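Long-range contacts in uncharacterized protein (Bacteroides eggerthii, PDB 4L3R), which is of unknown function but has an antiparallel beta architecture consistent with the calycin clan, with two subunits joined by a disulfide: residues Asp12-Leu17 with Thr54-Cys59; Ala72-Ala77 with Lys106-Phe111; Ser113-Val118 with Lys139-Thr144. All coordinates share one frame; numbering follows the deposited sequence.

Interaction 1 (Asp12-Leu17 with Thr54-Cys59)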
loop_
_atom_site.group_PDB
_atom_site.type_symbol
_atom_site.label_atom_id
_atom_site.label_comp_id
_atom_site.label_asym_id
_atom_site.label_seq_id
_atom_site.Cartn_x
_atom_site.Cartn_y
_atom_site.Cartn_z
ATOM N N ASP B 12 -5.063 1.169 7.176
ATOM C CA ASP B 12 -4.787 1.766 8.490
ATOM C C ASP B 12 -5.417 0.960 9.640
ATOM O O ASP B 12 -6.351 1.428 10.305
ATOM C CB ASP B 12 -5.301 3.229 8.485
ATOM C CG ASP B 12 -4.931 4.079 9.692
ATOM O OD1 ASP B 12 -3.804 3.913 10.217
ATOM O OD2 ASP B 12 -5.752 4.940 10.086
ATOM N N LYS B 13 -4.919 -0.266 9.852
ATOM C CA LYS B 13 -5.467 -1.119 10.901
ATOM C C LYS B 13 -4.494 -2.186 11.358
ATOM O O LYS B 13 -3.728 -2.730 10.556
ATOM C CB LYS B 13 -6.767 -1.792 10.423
ATOM C CG LYS B 13 -6.637 -2.600 9.126
ATOM C CD LYS B 13 -7.922 -3.333 8.769
ATOM C CE LYS B 13 -9.035 -2.406 8.339
ATOM N NZ LYS B 13 -10.148 -3.154 7.711
ATOM N N THR B 14 -4.566 -2.511 12.657
ATOM C CA THR B 14 -3.784 -3.565 13.283
ATOM C C THR B 14 -4.755 -4.688 13.608
ATOM O O THR B 14 -5.755 -4.459 14.294
ATOM C CB THR B 14 -3.055 -3.013 14.504
ATOM O OG1 THR B 14 -2.170 -1.982 14.058
ATOM C CG2 THR B 14 -2.267 -4.084 15.249
ATOM N N TRP B 15 -4.477 -5.889 13.094
ATOM C CA TRP B 15 -5.297 -7.073 13.342
ATOM C C TRP B 15 -4.862 -7.682 14.659
ATOM O O TRP B 15 -3.681 -7.971 14.825
ATOM C CB TRP B 15 -5.147 -8.073 12.195
ATOM C CG TRP B 15 -5.769 -7.582 10.933
ATOM C CD1 TRP B 15 -5.137 -6.957 9.899
ATOM C CD2 TRP B 15 -7.168 -7.524 10.646
ATOM N NE1 TRP B 15 -6.052 -6.594 8.942
ATOM C CE2 TRP B 15 -7.311 -6.920 9.380
ATOM C CE3 TRP B 15 -8.316 -7.963 11.319
ATOM C CZ2 TRP B 15 -8.563 -6.755 8.765
ATOM C CZ3 TRP B 15 -9.550 -7.783 10.723
ATOM C CH2 TRP B 15 -9.668 -7.194 9.455
ATOM N N LYS B 16 -5.797 -7.833 15.607
ATOM C CA LYS B 16 -5.528 -8.388 16.932
ATOM C C LYS B 16 -6.074 -9.806 16.994
ATOM O O LYS B 16 -7.245 -10.012 16.684
ATOM C CB LYS B 16 -6.170 -7.494 18.013
ATOM C CG LYS B 16 -6.086 -8.025 19.449
ATOM C CD LYS B 16 -4.682 -8.037 20.025
ATOM C CE LYS B 16 -4.688 -8.680 21.393
ATOM N NZ LYS B 16 -3.549 -8.224 22.230
ATOM N N LEU B 17 -5.239 -10.777 17.405
ATOM C CA LEU B 17 -5.659 -12.169 17.526
ATOM C C LEU B 17 -6.806 -12.324 18.519
ATOM O O LEU B 17 -6.726 -11.802 19.628
ATOM C CB LEU B 17 -4.479 -13.034 17.991
ATOM C CG LEU B 17 -4.738 -14.539 18.061
ATOM C CD1 LEU B 17 -4.754 -15.147 16.668
ATOM C CD2 LEU B 17 -3.717 -15.215 18.969
ATOM N N THR B 54 -0.325 -9.310 17.459
ATOM C CA THR B 54 -0.826 -8.381 16.451
ATOM C C THR B 54 -0.338 -8.805 15.064
ATOM O O THR B 54 0.662 -9.520 14.940
ATOM C CB THR B 54 -0.406 -6.954 16.766
ATOM O OG1 THR B 54 1.020 -6.866 16.776
ATOM C CG2 THR B 54 -0.984 -6.450 18.071
ATOM N N LEU B 55 -1.049 -8.359 14.030
ATOM C CA LEU B 55 -0.734 -8.651 12.632
ATOM C C LEU B 55 -1.004 -7.390 11.814
ATOM O O LEU B 55 -2.026 -6.734 12.012
ATOM C CB LEU B 55 -1.576 -9.853 12.157
ATOM C CG LEU B 55 -1.580 -10.199 10.658
ATOM C CD1 LEU B 55 -0.240 -10.779 10.226
ATOM C CD2 LEU B 55 -2.665 -11.214 10.356
ATOM N N ASN B 56 -0.059 -7.011 10.952
ATOM C CA ASN B 56 -0.175 -5.806 10.141
ATOM C C ASN B 56 0.189 -6.085 8.698
ATOM O O ASN B 56 1.246 -6.654 8.426
ATOM C CB ASN B 56 0.756 -4.712 10.684
ATOM C CG ASN B 56 0.265 -4.056 11.939
ATOM O OD1 ASN B 56 0.656 -4.433 13.042
ATOM N ND2 ASN B 56 -0.574 -3.035 11.811
ATOM N N PHE B 57 -0.680 -5.672 7.782
ATOM C CA PHE B 57 -0.447 -5.738 6.346
ATOM C C PHE B 57 -0.013 -4.346 5.954
ATOM O O PHE B 57 -0.791 -3.411 6.124
ATOM C CB PHE B 57 -1.712 -6.182 5.614
ATOM C CG PHE B 57 -2.051 -7.623 5.896
ATOM C CD1 PHE B 57 -2.746 -7.978 7.041
ATOM C CD2 PHE B 57 -1.645 -8.628 5.036
ATOM C CE1 PHE B 57 -3.065 -9.307 7.298
ATOM C CE2 PHE B 57 -1.970 -9.956 5.290
ATOM C CZ PHE B 57 -2.682 -10.289 6.417
ATOM N N ASN B 58 1.251 -4.172 5.559
ATOM C CA ASN B 58 1.768 -2.842 5.219
ATOM C C ASN B 58 2.421 -2.804 3.866
ATOM O O ASN B 58 2.886 -3.827 3.360
ATOM C CB ASN B 58 2.808 -2.377 6.248
ATOM C CG ASN B 58 2.401 -2.507 7.690
ATOM O OD1 ASN B 58 3.012 -3.253 8.455
ATOM N ND2 ASN B 58 1.398 -1.742 8.104
ATOM N N CYS B 59 2.522 -1.581 3.330
ATOM C CA CYS B 59 3.214 -1.286 2.092
ATOM C C CYS B 59 4.519 -0.605 2.475
ATOM O O CYS B 59 4.507 0.289 3.324
ATOM C CB CYS B 59 2.360 -0.421 1.171
ATOM S SG CYS B 59 1.253 -1.366 0.090
#

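Interaction 2 (Ala72-Ala77 with Lys106-Phe111)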
loop_
_atom_site.group_PDB
_atom_site.type_symbol
_atom_site.label_atom_id
_atom_site.label_comp_id
_atom_site.label_asym_id
_atom_site.label_seq_id
_atom_site.Cartn_x
_atom_site.Cartn_y
_atom_site.Cartn_z
ATOM N N ALA B 72 4.192 -9.109 12.042
ATOM C CA ALA B 72 3.434 -9.610 13.177
ATOM C C ALA B 72 4.286 -9.616 14.419
ATOM O O ALA B 72 5.512 -9.723 14.348
ATOM C CB ALA B 72 2.909 -11.010 12.900
ATOM N N HIS B 73 3.637 -9.469 15.559
ATOM C CA HIS B 73 4.311 -9.514 16.845
ATOM C C HIS B 73 3.538 -10.460 17.729
ATOM O O HIS B 73 2.337 -10.275 17.897
ATOM C CB HIS B 73 4.418 -8.119 17.466
ATOM C CG HIS B 73 5.005 -8.141 18.841
ATOM N ND1 HIS B 73 4.300 -7.673 19.926
ATOM C CD2 HIS B 73 6.180 -8.652 19.276
ATOM C CE1 HIS B 73 5.084 -7.852 20.976
ATOM N NE2 HIS B 73 6.217 -8.459 20.634
ATOM N N ALA B 74 4.208 -11.495 18.252
ATOM C CA ALA B 74 3.603 -12.438 19.180
ATOM C C ALA B 74 3.855 -11.918 20.605
ATOM O O ALA B 74 3.078 -11.085 21.057
ATOM C CB ALA B 74 4.175 -13.830 18.969
ATOM N N VAL B 75 4.928 -12.351 21.294
ATOM C CA VAL B 75 5.258 -11.859 22.635
ATOM C C VAL B 75 6.715 -11.398 22.594
ATOM O O VAL B 75 6.968 -10.192 22.596
ATOM C CB VAL B 75 4.976 -12.923 23.735
ATOM C CG1 VAL B 75 5.395 -12.407 25.119
ATOM C CG2 VAL B 75 3.503 -13.324 23.732
ATOM N N LYS B 76 7.664 -12.341 22.511
ATOM C CA LYS B 76 9.098 -12.045 22.408
ATOM C C LYS B 76 9.595 -12.108 20.950
ATOM O O LYS B 76 10.675 -11.591 20.674
ATOM C CB LYS B 76 9.908 -13.028 23.271
ATOM C CG LYS B 76 9.492 -13.019 24.733
ATOM C CD LYS B 76 10.485 -13.728 25.646
ATOM C CE LYS B 76 10.612 -15.199 25.353
ATOM N NZ LYS B 76 11.330 -15.924 26.439
ATOM N N ALA B 77 8.825 -12.718 20.018
ATOM C CA ALA B 77 9.254 -12.854 18.628
ATOM C C ALA B 77 8.467 -11.942 17.683
ATOM O O ALA B 77 7.304 -11.619 17.934
ATOM C CB ALA B 77 9.121 -14.296 18.173
ATOM N N LYS B 106 3.318 -21.207 24.723
ATOM C CA LYS B 106 2.717 -22.109 23.733
ATOM C C LYS B 106 1.791 -21.386 22.757
ATOM O O LYS B 106 1.784 -21.752 21.584
ATOM C CB LYS B 106 1.959 -23.260 24.405
ATOM C CG LYS B 106 2.884 -24.255 25.105
ATOM C CD LYS B 106 2.081 -25.417 25.672
ATOM C CE LYS B 106 2.951 -26.480 26.302
ATOM N NZ LYS B 106 2.153 -27.661 26.719
ATOM N N LEU B 107 1.014 -20.383 23.210
ATOM C CA LEU B 107 0.147 -19.631 22.289
ATOM C C LEU B 107 0.996 -18.851 21.285
ATOM O O LEU B 107 0.651 -18.806 20.103
ATOM C CB LEU B 107 -0.796 -18.672 23.037
ATOM C CG LEU B 107 -1.854 -17.952 22.177
ATOM C CD1 LEU B 107 -2.804 -18.946 21.517
ATOM C CD2 LEU B 107 -2.629 -16.943 23.006
ATOM N N ALA B 108 2.109 -18.260 21.749
ATOM C CA ALA B 108 3.033 -17.504 20.890
ATOM C C ALA B 108 3.726 -18.422 19.864
ATOM O O ALA B 108 3.898 -18.021 18.714
ATOM C CB ALA B 108 4.069 -16.786 21.741
ATOM N N LYS B 109 4.087 -19.658 20.266
ATOM C CA LYS B 109 4.702 -20.625 19.342
ATOM C C LYS B 109 3.723 -21.019 18.234
ATOM O O LYS B 109 4.110 -21.090 17.065
ATOM C CB LYS B 109 5.159 -21.891 20.088
ATOM C CG LYS B 109 6.405 -21.726 20.945
ATOM C CD LYS B 109 6.666 -23.019 21.730
ATOM C CE LYS B 109 7.908 -22.956 22.571
ATOM N NZ LYS B 109 8.157 -24.235 23.289
ATOM N N VAL B 110 2.455 -21.282 18.611
ATOM C CA VAL B 110 1.390 -21.655 17.677
ATOM C C VAL B 110 1.094 -20.483 16.713
ATOM O O VAL B 110 0.910 -20.706 15.516
ATOM C CB VAL B 110 0.123 -22.111 18.454
ATOM C CG1 VAL B 110 -1.111 -22.157 17.552
ATOM C CG2 VAL B 110 0.357 -23.474 19.101
ATOM N N PHE B 111 1.033 -19.255 17.241
ATOM C CA PHE B 111 0.769 -18.048 16.448
ATOM C C PHE B 111 1.828 -17.845 15.354
ATOM O O PHE B 111 1.474 -17.682 14.188
ATOM C CB PHE B 111 0.739 -16.827 17.386
ATOM C CG PHE B 111 0.506 -15.490 16.728
ATOM C CD1 PHE B 111 -0.775 -15.068 16.416
ATOM C CD2 PHE B 111 1.556 -14.613 16.510
ATOM C CE1 PHE B 111 -0.999 -13.813 15.871
ATOM C CE2 PHE B 111 1.334 -13.356 15.947
ATOM C CZ PHE B 111 0.053 -12.959 15.641
#

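Interaction 3 (Ser113-Val118 with Lys139-Thr144)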
loop_
_atom_site.group_PDB
_atom_site.type_symbol
_atom_site.label_atom_id
_atom_site.label_comp_id
_atom_site.label_asym_id
_atom_site.label_seq_id
_atom_site.Cartn_x
_atom_site.Cartn_y
_atom_site.Cartn_z
ATOM N N SER B 113 4.220 -20.076 14.167
ATOM C CA SER B 113 4.252 -21.202 13.216
ATOM C C SER B 113 3.072 -21.182 12.258
ATOM O O SER B 113 3.243 -21.464 11.077
ATOM C CB SER B 113 4.262 -22.548 13.945
ATOM O OG SER B 113 5.546 -22.819 14.473
ATOM N N GLY B 114 1.888 -20.906 12.789
ATOM C CA GLY B 114 0.660 -20.875 12.014
ATOM C C GLY B 114 0.651 -19.826 10.924
ATOM O O GLY B 114 0.120 -20.079 9.842
ATOM N N LEU B 115 1.247 -18.647 11.185
ATOM C CA LEU B 115 1.285 -17.566 10.189
ATOM C C LEU B 115 2.087 -17.953 8.954
ATOM O O LEU B 115 1.648 -17.645 7.852
ATOM C CB LEU B 115 1.817 -16.266 10.789
ATOM C CG LEU B 115 0.805 -15.524 11.659
ATOM C CD1 LEU B 115 1.502 -14.508 12.527
ATOM C CD2 LEU B 115 -0.269 -14.821 10.803
ATOM N N PHE B 116 3.196 -18.689 9.108
ATOM C CA PHE B 116 3.982 -19.109 7.942
ATOM C C PHE B 116 3.335 -20.286 7.192
ATOM O O PHE B 116 3.793 -20.601 6.094
ATOM C CB PHE B 116 5.417 -19.470 8.353
ATOM C CG PHE B 116 6.223 -18.268 8.795
ATOM C CD1 PHE B 116 6.527 -17.246 7.900
ATOM C CD2 PHE B 116 6.732 -18.188 10.089
ATOM C CE1 PHE B 116 7.267 -16.139 8.308
ATOM C CE2 PHE B 116 7.489 -17.084 10.490
ATOM C CZ PHE B 116 7.743 -16.064 9.600
ATOM N N ASN B 117 2.291 -20.933 7.769
ATOM C CA ASN B 117 1.580 -22.043 7.148
ATOM C C ASN B 117 0.196 -21.628 6.633
ATOM O O ASN B 117 -0.586 -22.517 6.281
ATOM C CB ASN B 117 1.437 -23.214 8.149
ATOM C CG ASN B 117 2.741 -23.888 8.493
ATOM O OD1 ASN B 117 3.602 -24.093 7.637
ATOM N ND2 ASN B 117 2.889 -24.325 9.736
ATOM N N VAL B 118 -0.123 -20.315 6.550
ATOM C CA VAL B 118 -1.421 -19.894 6.000
ATOM C C VAL B 118 -1.488 -20.260 4.513
ATOM O O VAL B 118 -0.457 -20.257 3.837
ATOM C CB VAL B 118 -1.770 -18.391 6.197
ATOM C CG1 VAL B 118 -1.885 -18.044 7.674
ATOM C CG2 VAL B 118 -0.790 -17.455 5.468
ATOM N N LYS B 139 -6.415 -25.592 10.630
ATOM C CA LYS B 139 -6.881 -24.765 11.742
ATOM C C LYS B 139 -7.112 -23.351 11.251
ATOM O O LYS B 139 -6.793 -23.037 10.105
ATOM C CB LYS B 139 -5.865 -24.800 12.904
ATOM C CG LYS B 139 -6.153 -25.916 13.918
ATOM C CD LYS B 139 -4.965 -26.808 14.168
ATOM C CE LYS B 139 -5.295 -27.860 15.202
ATOM N NZ LYS B 139 -4.230 -28.884 15.306
ATOM N N VAL B 140 -7.710 -22.509 12.097
ATOM C CA VAL B 140 -7.986 -21.126 11.736
ATOM C C VAL B 140 -7.549 -20.188 12.837
ATOM O O VAL B 140 -7.769 -20.473 14.011
ATOM C CB VAL B 140 -9.473 -20.869 11.377
ATOM C CG1 VAL B 140 -9.852 -21.594 10.098
ATOM C CG2 VAL B 140 -10.421 -21.248 12.517
HETATM N N MSE B 141 -6.951 -19.048 12.440
HETATM C CA MSE B 141 -6.588 -17.957 13.330
HETATM C C MSE B 141 -7.551 -16.829 13.053
HETATM O O MSE B 141 -7.606 -16.369 11.917
HETATM C CB MSE B 141 -5.163 -17.468 13.069
HETATM C CG MSE B 141 -4.073 -18.291 13.687
HETATM SE SE MSE B 141 -2.364 -17.450 13.275
HETATM C CE MSE B 141 -2.233 -18.106 11.503
ATOM N N GLY B 142 -8.312 -16.399 14.050
ATOM C CA GLY B 142 -9.259 -15.304 13.892
ATOM C C GLY B 142 -8.668 -14.018 14.426
ATOM O O GLY B 142 -7.967 -14.038 15.437
ATOM N N PHE B 143 -8.937 -12.895 13.744
ATOM C CA PHE B 143 -8.460 -11.577 14.155
ATOM C C PHE B 143 -9.583 -10.549 14.122
ATOM O O PHE B 143 -10.559 -10.726 13.393
ATOM C CB PHE B 143 -7.330 -11.086 13.244
ATOM C CG PHE B 143 -6.085 -11.935 13.218
ATOM C CD1 PHE B 143 -6.021 -13.080 12.439
ATOM C CD2 PHE B 143 -4.960 -11.566 13.938
ATOM C CE1 PHE B 143 -4.876 -13.877 12.433
ATOM C CE2 PHE B 143 -3.818 -12.359 13.928
ATOM C CZ PHE B 143 -3.788 -13.522 13.190
ATOM N N THR B 144 -9.414 -9.458 14.882
ATOM C CA THR B 144 -10.342 -8.325 14.908
ATOM C C THR B 144 -9.553 -7.021 14.727
ATOM O O THR B 144 -8.400 -6.933 15.152
ATOM C CB THR B 144 -11.164 -8.309 16.200
ATOM O OG1 THR B 144 -10.280 -8.277 17.322
ATOM C CG2 THR B 144 -12.094 -9.508 16.307
#

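Interaction 1 (Asp12-Leu17 with Thr54-Cys59)
Trp15 and Leu55 form an antiparallel hydrogen-bonded pair that joins strand 15-22 to strand 54-61, adjacent strands in the antiparallel sheet of this protein, consistent with the calycin clan to which the family belongs. Trp15 N donates to Leu55 O over 2.8 Å. In return Leu55 N donates to Trp15 O over the same 2.8 Å, along a more bent path of 139° at the hydrogen. Trp15 O has a further neighbour in the CA-H of Thr54, with the Thr54 CA to Trp15 O distance 3.3 Å. The next pair, Lys16 with Thr54, is non-hydrogen-bonded.

The two faces of this pairing differ. On the buried face Trp15 and Leu55 project together, with Trp15 CB 4.0 Å from Leu55 CB. The carbonyl oxygen of Leu55 lies at the edge of the indole. Phe57 joins them further along its strand: its CD1 meets Trp15 CD1 at 3.9 Å, and the five-membered ring and the phenyl meet obliquely, their planes at 86°. Leu128 touches all three side chains, while Phe143 packs on Trp15 and Leu55. Trp15 NE1 is bonded to Ile9 O, a polar tie that would hold the rotation of the indole.

The other face is more mixed: Thr54 is buried against His73, while Thr14 at the margin is exposed. Thr14 has OG1 anti to its carbonyl carbon (chi1 -61°), with CG2 taking the place anti to the backbone N. The hydroxyl accepts a hydrogen bond from Asn56 ND2 at 3.0 Å, lying close to the plane of that amide. The methyl meets two side chains: Thr14 CG2 is 3.7 Å from Thr54 CB and as near to Asn56 OD1.

Interaction 2 (Ala72-Ala77 with Lys106-Phe111)
The Phe111 ring is met obliquely by three consecutive residues, Ala72, His73 and Ala74, which border the CD2-CE2 side of the phenyl. Ala74 CB comes nearest, 3.7 Å from Phe111 CD2. Next along the ring, Phe111 CE2 is 3.8 Å from His73 O, and Ala72 CB is 4.2 Å from the same CE2. Phe53 adds an edge-to-face ring contact to Phe111. His73, whose CB is directed away from the helix, has its imidazole beside its own turn: Val75 N sits above one face, offset toward the rim. Its ND1 is hydrogen-bonded to Glu51 O, the stronger tie, which with a weak bond from NE2 to Val75 O would limit the ring's rotation.

The turn belongs to the beta-hairpin that links strand 66-73 to strand 78-87, and it leans on the first turns of helix 106-116. Ala74 N donates to Ala77 O over 3.1 Å, drawing the hairpin end closed. The carboxylate oxygen Glu103 OE2 accepts from the backbone N atoms of Val75 and Ala77, holding the turn from just before the helix.

Ala108 and Phe111, one helical turn apart, form the facing surface. With CG anti to the backbone N (chi1 179°), Phe111 extends from the helix toward Ala72-Ala74. Ala108 offers a single methyl, whose small size lets the chains come close: the CA atoms of Ala74 and Ala108 are 5.4 Å apart, and their CB atoms 4.1 Å. Val75 CG2 reaches Ala108 CB from the adjacent position, at 4.0 Å.

Interaction 3 (Ser113-Val118 with Lys139-Thr144)
The side chain of Met141, a selenomethionine, runs from its strand up to the end of helix 106-116 and puts its methyl against the backbone there. Its CE lies 3.4 Å from Gly114 C and 3.5 Å from Leu115 N. The chain bends at its last torsion (chi3 -79°), which places CE beside the helix. Gly114 has only hydrogens at this point; a side-chain carbon on it would stand about as near to CE as the backbone does, a tight fit.

Leu115 crosses Met141 at about a right angle. Leu115 CG touches Met141 SE at 4.0 Å, and Leu115 CD2 reaches Met141 CE at 3.9 Å. The same CD2 is also 4.4 Å from Phe143 CZ, an oblique approach to the ring.

Helix 106-116 packs on Met141 and Phe143 of strand 137-144, an arrangement consistent with a calycin-like sheet wrapped round its core. Val118, just after the helix, adds its CG1 at 3.8 Å from Met141 CE and also touches Ile93 and Ile95, so the two outermost strands of the sheet, 118-123 and 92-96, come near each other here.

An alanine in place of Leu115 would probably open a gap beside the selenium and Phe143 CZ, with CE still held by the helix backbone and Val118. Leu115 also touches Ile79 of strand 78-87.

How the interactions relate
Interaction 1 is strand pairing, partly buried, and the one contact of the three with hydrogen bonds between its segments; its Thr14 side meets solvent. Interactions 2 and 3 are buried and apolar, and both use helix 106-116, the former near its start and the latter at its end. All three reach one sheet. Thr54 N bonds to His73 O, tying interaction 1 to interaction 2, and Lys16 N bonds to Thr144 O, tying it to interaction 3. The apolar side chains of the three contacts meet: Phe111 CE1 is 3.7 Å from Phe143 CE2, and Leu17 CD2 is 3.9 Å from Phe111 CD1.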